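Local coordinates for thioredoxin domain-containing protein (PDB 3EYT) that is of uncertain function but, as a thioredoxin-fold member of the AhpC/TSA family, probably has oxidoreductase or antioxidant activity, at residues C[5-10]-C[110-115]; C[30-35]-C[121-126]; C[37-42]-C[76-81]; C[64-69]-C[93-98]. All coordinates share one frame; numbering follows the deposited sequence. Where two conformers were deposited one is given.

In the fold
From the N terminus, residues 5-10 come first, in the loop after strand 4-5 and before strand 11-15. They meet 110-115, at the end of helix 108-112, in contact 1 and so close the longest loop. Strand 30-36 follows; contact 2 joins it to strand 120-124 and crosses contact 1. Contacts 3 and 4 are nested inside both of these loops and cross each other. Contact 3 ties the start of helix 41-57 to the chain before helix 80-89. Contact 4 pairs strands 63-69 and 96-99. Contacts 2 and 4 share one sheet, because strands 30-36 and 63-69 are neighbours. His69 of contact 4 reaches the backbone of Met38 in contact 3.

Contact 1: C[5-10]-C[110-115]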
loop_
_atom_site.group_PDB
_atom_site.type_symbol
_atom_site.label_atom_id
_atom_site.label_comp_id
_atom_site.label_asym_id
_atom_site.label_seq_id
_atom_site.Cartn_x
_atom_site.Cartn_y
_atom_site.Cartn_z
ATOM N N LYS C 5 32.813 7.374 2.382
ATOM C CA LYS C 5 31.836 8.466 2.439
ATOM C C LYS C 5 30.397 7.934 2.625
ATOM O O LYS C 5 30.044 6.888 2.075
ATOM C CB LYS C 5 31.959 9.398 1.234
ATOM C CG LYS C 5 31.882 10.852 1.648
ATOM C CD LYS C 5 31.582 11.763 0.469
ATOM C CE LYS C 5 31.185 13.160 0.969
ATOM N NZ LYS C 5 30.284 13.135 2.191
ATOM N N ALA C 6 29.594 8.613 3.451
ATOM C CA ALA C 6 28.200 8.206 3.654
ATOM C C ALA C 6 27.231 8.877 2.642
ATOM O O ALA C 6 27.072 10.091 2.648
ATOM C CB ALA C 6 27.759 8.436 5.095
ATOM N N PRO C 7 26.585 8.084 1.754
ATOM C CA PRO C 7 25.666 8.726 0.789
ATOM C C PRO C 7 24.552 9.530 1.473
ATOM O O PRO C 7 24.100 9.144 2.552
ATOM C CB PRO C 7 25.050 7.529 0.052
ATOM C CG PRO C 7 26.168 6.468 0.098
ATOM C CD PRO C 7 26.772 6.646 1.481
ATOM N N GLU C 8 24.128 10.625 0.848
ATOM C CA GLU C 8 23.001 11.421 1.336
ATOM C C GLU C 8 21.717 10.546 1.403
ATOM O O GLU C 8 21.487 9.729 0.517
ATOM C CB GLU C 8 22.829 12.680 0.454
ATOM C CG GLU C 8 23.974 13.723 0.628
ATOM C CD GLU C 8 23.877 14.965 -0.287
ATOM O OE1 GLU C 8 23.097 14.986 -1.260
ATOM O OE2 GLU C 8 24.616 15.946 -0.038
ATOM N N LEU C 9 20.925 10.679 2.473
ATOM C CA LEU C 9 19.671 9.933 2.622
ATOM C C LEU C 9 18.724 10.320 1.493
ATOM O O LEU C 9 18.612 11.508 1.146
ATOM C CB LEU C 9 19.037 10.232 3.984
ATOM C CG LEU C 9 19.884 9.914 5.222
ATOM C CD1 LEU C 9 19.113 10.255 6.527
ATOM C CD2 LEU C 9 20.329 8.467 5.231
ATOM N N GLN C 10 18.100 9.339 0.875
ATOM C CA GLN C 10 17.047 9.631 -0.102
ATOM C C GLN C 10 15.738 9.116 0.474
ATOM O O GLN C 10 15.464 7.921 0.468
ATOM C CB GLN C 10 17.358 8.998 -1.467
ATOM C CG GLN C 10 18.748 9.404 -2.059
ATOM C CD GLN C 10 19.040 8.641 -3.352
ATOM O OE1 GLN C 10 18.355 8.802 -4.359
ATOM N NE2 GLN C 10 20.030 7.778 -3.305
HETATM N N MSE C 110 19.017 2.264 0.708
HETATM C CA MSE C 110 19.499 0.910 0.937
HETATM C C MSE C 110 20.525 0.454 -0.116
HETATM O O MSE C 110 21.570 -0.090 0.254
HETATM C CB MSE C 110 18.324 -0.084 0.925
HETATM C CG MSE C 110 18.755 -1.462 1.441
HETATM SE SE MSE C 110 17.316 -2.781 1.378
HETATM C CE MSE C 110 18.361 -4.285 2.055
ATOM N N ALA C 111 20.223 0.666 -1.399
ATOM C CA ALA C 111 21.153 0.336 -2.484
ATOM C C ALA C 111 22.408 1.180 -2.417
ATOM O O ALA C 111 23.494 0.652 -2.570
ATOM C CB ALA C 111 20.480 0.466 -3.867
ATOM N N ALA C 112 22.270 2.491 -2.183
ATOM C CA ALA C 112 23.432 3.383 -2.070
ATOM C C ALA C 112 24.407 2.907 -0.991
ATOM O O ALA C 112 25.626 3.033 -1.153
ATOM C CB ALA C 112 22.988 4.841 -1.761
ATOM N N TYR C 113 23.871 2.329 0.084
ATOM C CA TYR C 113 24.699 1.872 1.179
ATOM C C TYR C 113 25.201 0.435 1.025
ATOM O O TYR C 113 25.958 -0.042 1.885
ATOM C CB TYR C 113 23.984 2.051 2.536
ATOM C CG TYR C 113 24.147 3.446 3.101
ATOM C CD1 TYR C 113 23.341 4.508 2.649
ATOM C CD2 TYR C 113 25.111 3.721 4.062
ATOM C CE1 TYR C 113 23.517 5.797 3.130
ATOM C CE2 TYR C 113 25.275 4.995 4.570
ATOM C CZ TYR C 113 24.481 6.032 4.104
ATOM O OH TYR C 113 24.654 7.311 4.597
ATOM N N GLN C 114 24.761 -0.233 -0.040
ATOM C CA GLN C 114 25.100 -1.636 -0.314
ATOM C C GLN C 114 24.689 -2.535 0.876
ATOM O O GLN C 114 25.435 -3.428 1.285
ATOM C CB GLN C 114 26.611 -1.748 -0.623
ATOM C CG GLN C 114 27.040 -0.745 -1.712
ATOM C CD GLN C 114 28.538 -0.763 -1.991
ATOM O OE1 GLN C 114 29.328 -0.216 -1.235
ATOM N NE2 GLN C 114 28.915 -1.397 -3.071
HETATM N N MSE C 115 23.498 -2.305 1.422
HETATM C CA MSE C 115 23.065 -3.112 2.575
HETATM C C MSE C 115 22.728 -4.507 2.126
HETATM O O MSE C 115 22.295 -4.724 0.991
HETATM C CB MSE C 115 21.887 -2.444 3.298
HETATM C CG MSE C 115 22.228 -1.040 3.718
HETATM SE SE MSE C 115 20.658 -0.359 4.725
HETATM C CE MSE C 115 21.161 1.535 4.839
#
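Ala6 comes first, with its methyl group against the phenol end of Tyr113. Its CB lies 3.3 Å from Tyr113 OH and approaches the ring obliquely. The same methyl also packs on Ile124 and Leu130 of the sheet.

Pro7 carries most of this segment's share of the contact. Its CD sits over one face of the Tyr113 ring, 3.5 Å from Tyr113 CZ and offset toward the rim. This is a CH-pi contact, with Pro7 CD only 20° off the ring normal. The two side chains cross obliquely. Pro7 CB meets Ala112 CB at 3.8 Å, and Pro7 CG lies 3.7 Å from Ala112 O. The carbonyl of Pro7 is used as well. Tyr113 OH donates to Pro7 O at 2.8 Å, in the carbonyl plane and on a lone pair, with a C=O...donor angle of 141°. The ring is therefore gripped twice by one residue, by carbon over its face and by oxygen at its hydroxyl.

Gln10 closes the segment. Its NE2 comes 4.4 Å from Ala112 CB. Its OE1 is bonded to Arg108, and its backbone N to the Thr109 hydroxyl.

Tyr113 also packs on Leu122 and Ile124, so its ring lies between this loop and the sheet. Gln114, next in the chain, has positive phi. Its N and that of Met115 bond back into the last turn of helix 108-112, a Schellman motif. In this arrangement the turn after a helix C-terminus packs on the central sheet of a thioredoxin-like fold, with the N-terminal loop fastened to it by Tyr113.

Contact 2: C[30-35]-C[121-126]; sequences VIVIEA and LLLIDK
Val32 and Leu123 lie side by side and point the same way. They form a non-hydrogen-bonded pair of two antiparallel strands. Val32 CG2 and Leu123 CD2 are only 3.4 Å apart, tighter than usual van der Waals contact. The other methyl of Val32 turns to a different neighbour. Val32 CG1 is anti to the backbone N (chi1 178°) and meets Leu121 CD2 at 3.8 Å, the two side chains crossing at a slant.

Glu34 crosses Leu121 at about a right angle. Its chain is bent at chi2 (70°), and Glu34 OE1 lies 3.7 Å from Leu121 CD1. An alanine in place of Leu121 would probably open a gap beside Val32 CG1 and take the CG and CD1 contacts from Glu34 OE1, leaving only CB of that residue near it. Helices 41-57 and 140-151 cover this face of the sheet.

Ile31, Ile33, Leu122 and Ile124 take the other face. Ile33 CD1 reaches diagonally to Ile124 CD1 at 3.7 Å, while Ile31 CB and Ile124 CB stand 4.1 Å apart. Leu26 packs here on Ile31, and Leu130 on Leu122.

Beyond the paired residues, Val30 CG2 touches Lys126 CG at 4.1 Å. The amine of Lys126 reaches carbonyls of Leu151 and Glu153.

Four nearly straight backbone bonds hold the strands. Ile31 exchanges two with Ile124, Ile124 N to Ile31 O being 2.9 Å, and Ile33 exchanges two with Leu122. The paired side chains are thus apolar except for one buried carboxylate, that of Glu34, which lies near the possible redox pair Cys40 and Cys43 without touching it.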
loop_
_atom_site.group_PDB
_atom_site.type_symbol
_atom_site.label_atom_id
_atom_site.label_comp_id
_atom_site.label_asym_id
_atom_site.label_seq_id
_atom_site.Cartn_x
_atom_site.Cartn_y
_atom_site.Cartn_z
ATOM N N VAL C 30 27.454 12.128 16.170
ATOM C CA VAL C 30 27.562 10.751 15.745
ATOM C C VAL C 30 26.121 10.329 15.392
ATOM O O VAL C 30 25.158 10.690 16.071
ATOM C CB VAL C 30 28.216 9.887 16.853
ATOM C CG1 VAL C 30 28.137 8.401 16.530
ATOM C CG2 VAL C 30 29.678 10.320 17.048
ATOM N N ILE C 31 25.965 9.634 14.277
ATOM C CA ILE C 31 24.630 9.243 13.826
ATOM C C ILE C 31 24.535 7.720 13.779
ATOM O O ILE C 31 25.428 7.037 13.222
ATOM C CB ILE C 31 24.323 9.843 12.436
ATOM C CG1 ILE C 31 24.625 11.346 12.422
ATOM C CG2 ILE C 31 22.880 9.552 12.007
ATOM C CD1 ILE C 31 24.679 11.936 11.032
ATOM N N VAL C 32 23.484 7.185 14.395
ATOM C CA VAL C 32 23.200 5.755 14.347
ATOM C C VAL C 32 21.945 5.586 13.515
ATOM O O VAL C 32 20.904 6.160 13.837
ATOM C CB VAL C 32 22.927 5.184 15.761
ATOM C CG1 VAL C 32 22.585 3.704 15.692
ATOM C CG2 VAL C 32 24.132 5.414 16.677
ATOM N N ILE C 33 22.037 4.811 12.441
ATOM C CA ILE C 33 20.877 4.525 11.610
ATOM C C ILE C 33 20.498 3.057 11.679
ATOM O O ILE C 33 21.302 2.186 11.385
ATOM C CB ILE C 33 21.109 4.917 10.131
ATOM C CG1 ILE C 33 21.574 6.362 10.019
ATOM C CG2 ILE C 33 19.833 4.699 9.256
ATOM C CD1 ILE C 33 22.026 6.761 8.555
ATOM N N GLU C 34 19.244 2.804 12.026
ATOM C CA GLU C 34 18.720 1.450 12.043
ATOM C C GLU C 34 17.815 1.277 10.817
ATOM O O GLU C 34 16.751 1.896 10.734
ATOM C CB GLU C 34 17.967 1.217 13.362
ATOM C CG GLU C 34 17.202 -0.080 13.484
ATOM C CD GLU C 34 18.102 -1.305 13.587
ATOM O OE1 GLU C 34 19.291 -1.191 13.975
ATOM O OE2 GLU C 34 17.603 -2.393 13.258
ATOM N N ALA C 35 18.264 0.447 9.875
ATOM C CA ALA C 35 17.531 0.164 8.651
ATOM C C ALA C 35 16.773 -1.121 8.920
ATOM O O ALA C 35 17.356 -2.125 9.347
ATOM C CB ALA C 35 18.460 -0.013 7.478
ATOM N N LEU C 121 22.658 -1.880 10.942
ATOM C CA LEU C 121 22.937 -0.739 11.770
ATOM C C LEU C 121 24.148 -0.026 11.182
ATOM O O LEU C 121 25.193 -0.665 10.937
ATOM C CB LEU C 121 23.131 -1.167 13.237
ATOM C CG LEU C 121 23.082 0.027 14.232
ATOM C CD1 LEU C 121 22.550 -0.328 15.560
ATOM C CD2 LEU C 121 24.450 0.646 14.377
ATOM N N LEU C 122 23.986 1.274 10.890
ATOM C CA LEU C 122 25.063 2.065 10.283
ATOM C C LEU C 122 25.489 3.133 11.264
ATOM O O LEU C 122 24.639 3.733 11.940
ATOM C CB LEU C 122 24.597 2.738 8.995
ATOM C CG LEU C 122 24.018 1.996 7.766
ATOM C CD1 LEU C 122 25.100 1.348 6.980
ATOM C CD2 LEU C 122 22.900 1.000 8.071
ATOM N N LEU C 123 26.795 3.375 11.341
ATOM C CA LEU C 123 27.371 4.401 12.199
ATOM C C LEU C 123 28.160 5.387 11.378
ATOM O O LEU C 123 29.119 5.004 10.681
ATOM C CB LEU C 123 28.356 3.820 13.227
ATOM C CG LEU C 123 27.961 3.206 14.561
ATOM C CD1 LEU C 123 29.217 3.285 15.457
ATOM C CD2 LEU C 123 26.772 3.896 15.221
ATOM N N ILE C 124 27.769 6.650 11.498
ATOM C CA ILE C 124 28.370 7.759 10.785
ATOM C C ILE C 124 29.052 8.696 11.781
ATOM O O ILE C 124 28.454 9.117 12.779
ATOM C CB ILE C 124 27.314 8.513 9.949
ATOM C CG1 ILE C 124 26.757 7.586 8.842
ATOM C CG2 ILE C 124 27.886 9.803 9.319
ATOM C CD1 ILE C 124 25.475 8.117 8.237
ATOM N N ASP C 125 30.306 9.021 11.503
ATOM C CA ASP C 125 31.092 9.837 12.425
ATOM C C ASP C 125 30.696 11.314 12.354
ATOM O O ASP C 125 29.906 11.696 11.511
ATOM C CB ASP C 125 32.598 9.595 12.240
ATOM C CG ASP C 125 33.153 10.134 10.920
ATOM O OD1 ASP C 125 32.513 10.974 10.236
ATOM O OD2 ASP C 125 34.290 9.721 10.577
ATOM N N LYS C 126 31.254 12.139 13.244
ATOM C CA LYS C 126 30.969 13.593 13.288
ATOM C C LYS C 126 31.280 14.324 11.977
ATOM O O LYS C 126 30.769 15.416 11.724
ATOM C CB LYS C 126 31.794 14.248 14.395
ATOM C CG LYS C 126 31.529 13.719 15.747
ATOM C CD LYS C 126 32.235 14.593 16.768
ATOM C CE LYS C 126 32.198 13.899 18.079
ATOM N NZ LYS C 126 32.929 14.659 19.114
#

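Contact 3: C[37-42]-C[76-81]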
loop_
_atom_site.group_PDB
_atom_site.type_symbol
_atom_site.label_atom_id
_atom_site.label_comp_id
_atom_site.label_asym_id
_atom_site.label_seq_id
_atom_site.Cartn_x
_atom_site.Cartn_y
_atom_site.Cartn_z
ATOM N N GLN C 37 12.728 -3.401 8.209
ATOM C CA GLN C 37 11.411 -3.581 7.602
ATOM C C GLN C 37 10.506 -3.943 8.749
ATOM O O GLN C 37 10.869 -4.785 9.599
ATOM C CB GLN C 37 11.382 -4.769 6.625
ATOM C CG GLN C 37 12.220 -4.572 5.340
ATOM C CD GLN C 37 12.024 -5.715 4.342
ATOM O OE1 GLN C 37 11.440 -5.514 3.294
ATOM N NE2 GLN C 37 12.441 -6.918 4.709
HETATM N N MSE C 38 9.315 -3.364 8.749
HETATM C CA MSE C 38 8.386 -3.540 9.861
HETATM C C MSE C 38 7.916 -4.988 10.020
HETATM O O MSE C 38 7.622 -5.407 11.122
HETATM C CB MSE C 38 7.203 -2.581 9.719
HETATM C CG MSE C 38 6.378 -2.844 8.459
HETATM SE SE MSE C 38 4.883 -1.585 8.359
HETATM C CE MSE C 38 3.619 -2.561 9.534
ATOM N N LEU C 39 7.859 -5.760 8.935
ATOM C CA LEU C 39 7.437 -7.162 9.031
ATOM C C LEU C 39 8.593 -8.188 9.123
ATOM O O LEU C 39 8.388 -9.401 9.025
ATOM C CB LEU C 39 6.482 -7.509 7.861
ATOM C CG LEU C 39 5.226 -6.643 7.685
ATOM C CD1 LEU C 39 4.384 -7.226 6.549
ATOM C CD2 LEU C 39 4.391 -6.585 8.996
ATOM N N CYS C 40 9.804 -7.710 9.346
ATOM C CA CYS C 40 10.943 -8.603 9.440
ATOM C C CYS C 40 11.137 -9.006 10.902
ATOM O O CYS C 40 11.338 -8.151 11.757
ATOM C CB CYS C 40 12.155 -7.901 8.849
ATOM S SG CYS C 40 13.767 -8.482 9.395
ATOM N N PRO C 41 11.030 -10.312 11.202
ATOM C CA PRO C 41 11.011 -10.706 12.620
ATOM C C PRO C 41 12.270 -10.285 13.377
ATOM O O PRO C 41 12.168 -9.879 14.538
ATOM C CB PRO C 41 10.841 -12.238 12.584
ATOM C CG PRO C 41 10.199 -12.506 11.254
ATOM C CD PRO C 41 10.730 -11.438 10.303
ATOM N N GLY C 42 13.442 -10.320 12.730
ATOM C CA GLY C 42 14.692 -9.918 13.406
ATOM C C GLY C 42 14.731 -8.426 13.713
ATOM O O GLY C 42 15.301 -8.023 14.726
ATOM N N GLU C 76 3.608 -3.829 -0.838
ATOM C CA GLU C 76 2.204 -3.481 -0.622
ATOM C C GLU C 76 1.726 -3.732 0.819
ATOM O O GLU C 76 0.680 -3.236 1.204
ATOM C CB GLU C 76 1.283 -4.211 -1.636
ATOM C CG GLU C 76 1.122 -5.723 -1.430
ATOM C CD GLU C 76 2.418 -6.510 -1.678
ATOM O OE1 GLU C 76 3.302 -5.998 -2.434
ATOM O OE2 GLU C 76 2.556 -7.638 -1.096
ATOM N N ALA C 77 2.493 -4.499 1.583
ATOM C CA ALA C 77 2.156 -4.868 2.950
ATOM C C ALA C 77 2.730 -3.891 3.967
ATOM O O ALA C 77 2.305 -3.919 5.134
ATOM C CB ALA C 77 2.698 -6.219 3.249
HETATM N N MSE C 78 3.705 -3.076 3.529
HETATM C CA MSE C 78 4.545 -2.269 4.415
HETATM C C MSE C 78 4.558 -0.804 3.965
HETATM O O MSE C 78 5.603 -0.153 4.027
HETATM C CB MSE C 78 5.973 -2.800 4.426
HETATM C CG MSE C 78 6.076 -4.287 4.857
HETATM SE SE MSE C 78 7.853 -4.696 5.417
HETATM C CE MSE C 78 8.098 -6.341 4.393
ATOM N N THR C 79 3.404 -0.297 3.514
ATOM C CA THR C 79 3.312 1.082 3.039
ATOM C C THR C 79 3.264 2.061 4.252
ATOM O O THR C 79 3.082 1.629 5.416
ATOM C CB THR C 79 2.039 1.282 2.191
ATOM O OG1 THR C 79 0.895 1.233 3.065
ATOM C CG2 THR C 79 1.896 0.210 1.093
ATOM N N PRO C 80 3.411 3.372 4.000
ATOM C CA PRO C 80 3.452 4.299 5.126
ATOM C C PRO C 80 2.239 4.255 6.068
ATOM O O PRO C 80 2.411 4.524 7.273
ATOM C CB PRO C 80 3.574 5.676 4.435
ATOM C CG PRO C 80 4.473 5.371 3.215
ATOM C CD PRO C 80 3.863 4.024 2.727
ATOM N N ILE C 81 1.036 3.948 5.565
ATOM C CA ILE C 81 -0.137 3.892 6.488
ATOM C C ILE C 81 0.104 2.747 7.492
ATOM O O ILE C 81 -0.206 2.862 8.682
ATOM C CB ILE C 81 -1.488 3.746 5.754
ATOM C CG1 ILE C 81 -2.662 3.804 6.726
ATOM C CG2 ILE C 81 -1.570 2.443 4.950
ATOM C CD1 ILE C 81 -3.991 3.803 6.044
#
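Met78, a selenomethionine here, lays its side chain against Gln37, Met38 and Leu39. Its CG is beside the backbone N (chi1 -58°) and packs 3.8 Å from Leu39 CG. Its SE lies 3.7 Å from Gln37 CB and also 3.7 Å from Leu39 N. At the end of the side chain, Met78 CE comes to 3.6 Å from Gln37 OE1. Met38, also a selenomethionine, slides past Met78 in the opposite direction, with Met38 CG 3.9 Å from Met78 SE. Leu39 CD1 adds a contact with Ala77 CB at 3.8 Å. An alanine at Leu39 would take the leucine branch from Ala77 CB and Met78 CG and would probably leave a gap there, so that the Met78 side chain could shift.

The next shell fixes these groups. A type I turn runs from Gln37 to Cys40, closed by Cys40 N to Gln37 O at 3.1 Å. Gln37 OE1 accepts from the backbone N of Phe72, and Gln37 NE2 bonds Glu73. The backbone N of Met38 bonds His69 NE2. Cys40 is the N-cap of helix 41-57; with Cys43 it matches a thioredoxin-type CxxC pattern, a possible redox site.

A second subunit adds to the surroundings: its Ser82 hydroxyl bonds Ala77 O, and its Met38 packs on Leu39. The contact thus lies between the starts of helices 41-57 and 80-89, beyond the C-terminal end of strand 63-69, with Met38 packed on Ser82 and Phe86 of helix 80-89 in its own chain.

Contact 4: C[64-69]-C[93-98]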
loop_
_atom_site.group_PDB
_atom_site.type_symbol
_atom_site.label_atom_id
_atom_site.label_comp_id
_atom_site.label_asym_id
_atom_site.label_seq_id
_atom_site.Cartn_x
_atom_site.Cartn_y
_atom_site.Cartn_z
ATOM N N ALA C 64 22.596 11.243 17.334
ATOM C CA ALA C 64 21.289 11.157 16.670
ATOM C C ALA C 64 20.994 9.695 16.342
ATOM O O ALA C 64 21.871 8.966 15.849
ATOM C CB ALA C 64 21.265 12.018 15.379
ATOM N N VAL C 65 19.764 9.265 16.600
ATOM C CA VAL C 65 19.320 7.932 16.244
ATOM C C VAL C 65 18.149 8.083 15.274
ATOM O O VAL C 65 17.168 8.763 15.573
ATOM C CB VAL C 65 18.862 7.103 17.487
ATOM C CG1 VAL C 65 18.308 5.709 17.061
ATOM C CG2 VAL C 65 19.993 6.921 18.474
ATOM N N LEU C 66 18.281 7.452 14.117
ATOM C CA LEU C 66 17.309 7.554 13.013
ATOM C C LEU C 66 16.891 6.154 12.632
ATOM O O LEU C 66 17.732 5.261 12.618
ATOM C CB LEU C 66 17.959 8.145 11.757
ATOM C CG LEU C 66 18.667 9.486 11.906
ATOM C CD1 LEU C 66 19.113 9.985 10.565
ATOM C CD2 LEU C 66 17.741 10.502 12.642
ATOM N N GLY C 67 15.619 5.977 12.284
ATOM C CA GLY C 67 15.158 4.721 11.668
ATOM C C GLY C 67 15.099 4.928 10.155
ATOM O O GLY C 67 14.761 6.012 9.686
ATOM N N LEU C 68 15.399 3.895 9.388
ATOM C CA LEU C 68 15.236 3.970 7.946
ATOM C C LEU C 68 14.411 2.750 7.505
ATOM O O LEU C 68 14.862 1.606 7.631
ATOM C CB LEU C 68 16.610 4.008 7.268
ATOM C CG LEU C 68 16.579 4.027 5.744
ATOM C CD1 LEU C 68 16.066 5.387 5.271
ATOM C CD2 LEU C 68 17.959 3.722 5.122
ATOM N N HIS C 69 13.177 2.993 7.055
ATOM C CA HIS C 69 12.302 1.870 6.628
ATOM C C HIS C 69 12.627 1.519 5.166
ATOM O O HIS C 69 12.278 2.262 4.218
ATOM C CB HIS C 69 10.816 2.218 6.815
ATOM C CG HIS C 69 9.912 1.011 6.821
ATOM N ND1 HIS C 69 8.713 0.977 6.147
ATOM C CD2 HIS C 69 10.042 -0.195 7.418
ATOM C CE1 HIS C 69 8.140 -0.201 6.329
ATOM N NE2 HIS C 69 8.925 -0.926 7.104
ATOM N N LYS C 93 9.645 6.446 18.918
ATOM C CA LYS C 93 9.440 7.876 18.959
ATOM C C LYS C 93 10.534 8.647 18.217
ATOM O O LYS C 93 10.387 9.852 17.977
ATOM C CB LYS C 93 9.389 8.390 20.418
ATOM C CG LYS C 93 8.411 7.722 21.398
ATOM C CD LYS C 93 6.982 7.728 20.914
ATOM C CE LYS C 93 6.043 7.148 21.994
ATOM N NZ LYS C 93 6.087 7.906 23.301
ATOM N N PHE C 94 11.639 7.988 17.881
ATOM C CA PHE C 94 12.711 8.680 17.124
ATOM C C PHE C 94 12.372 8.810 15.617
ATOM O O PHE C 94 11.473 8.119 15.127
ATOM C CB PHE C 94 14.077 8.040 17.366
ATOM C CG PHE C 94 14.138 6.586 17.027
ATOM C CD1 PHE C 94 14.143 6.165 15.697
ATOM C CD2 PHE C 94 14.198 5.630 18.048
ATOM C CE1 PHE C 94 14.185 4.785 15.391
ATOM C CE2 PHE C 94 14.258 4.280 17.767
ATOM C CZ PHE C 94 14.253 3.846 16.427
ATOM N N PRO C 95 13.063 9.716 14.899
ATOM C CA PRO C 95 12.672 9.980 13.518
ATOM C C PRO C 95 12.848 8.737 12.666
ATOM O O PRO C 95 13.830 7.987 12.796
ATOM C CB PRO C 95 13.633 11.084 13.073
ATOM C CG PRO C 95 14.022 11.781 14.383
ATOM C CD PRO C 95 14.129 10.645 15.357
ATOM N N VAL C 96 11.859 8.493 11.837
ATOM C CA VAL C 96 11.920 7.349 10.930
ATOM C C VAL C 96 11.640 7.808 9.509
ATOM O O VAL C 96 10.594 8.416 9.242
ATOM C CB VAL C 96 10.935 6.257 11.342
ATOM C CG1 VAL C 96 10.972 5.048 10.382
ATOM C CG2 VAL C 96 11.189 5.833 12.805
ATOM N N GLY C 97 12.561 7.482 8.601
ATOM C CA GLY C 97 12.439 7.932 7.191
ATOM C C GLY C 97 12.045 6.761 6.314
ATOM O O GLY C 97 12.602 5.682 6.467
ATOM N N VAL C 98 11.083 6.955 5.403
ATOM C CA VAL C 98 10.754 5.912 4.432
ATOM C C VAL C 98 11.707 6.071 3.233
ATOM O O VAL C 98 11.753 7.141 2.578
ATOM C CB VAL C 98 9.292 6.010 3.931
ATOM C CG1 VAL C 98 9.005 4.947 2.812
ATOM C CG2 VAL C 98 8.301 5.843 5.104
#
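Gly67 and Val96 pair in register where two parallel strands of a beta-alpha-beta unit meet. Strand 63-69, helix 80-89 and strand 96-99 make up this unit of the thioredoxin-like fold.

Three backbone hydrogen bonds join the strands. Gly67 N donates to Pro95 O at 2.7 Å, almost straight. Gly97 N gives to Gly67 O at 2.9 Å, with the donor 36° out of the carbonyl plane. His69 N meets Gly97 O at 2.8 Å, nearly along the C=O axis.

Close packing comes next. Phe94 CE1 lies 3.6 Å from Gly67 N. A CB on Gly67 would come about 3.1 Å from Val96 CG2 and 3.2 Å from Phe94 CE1, which is tight. Leu66 CD2 crosses over to Pro95 CB at 4.2 Å. Behind Val96 and Val98 stands helix 80-89.

The last kind involves aromatic rings. The ring of His69 meets that of Phe36. A chi1 of 57° places Phe94 CG between its own backbone N and carbonyl carbon, and the ring also packs on helix 41-57. Val65 makes a CH-pi contact with it: Val65 CG1 stands over the centre of one face, 4.2 Å from the centroid of the Phe94 ring.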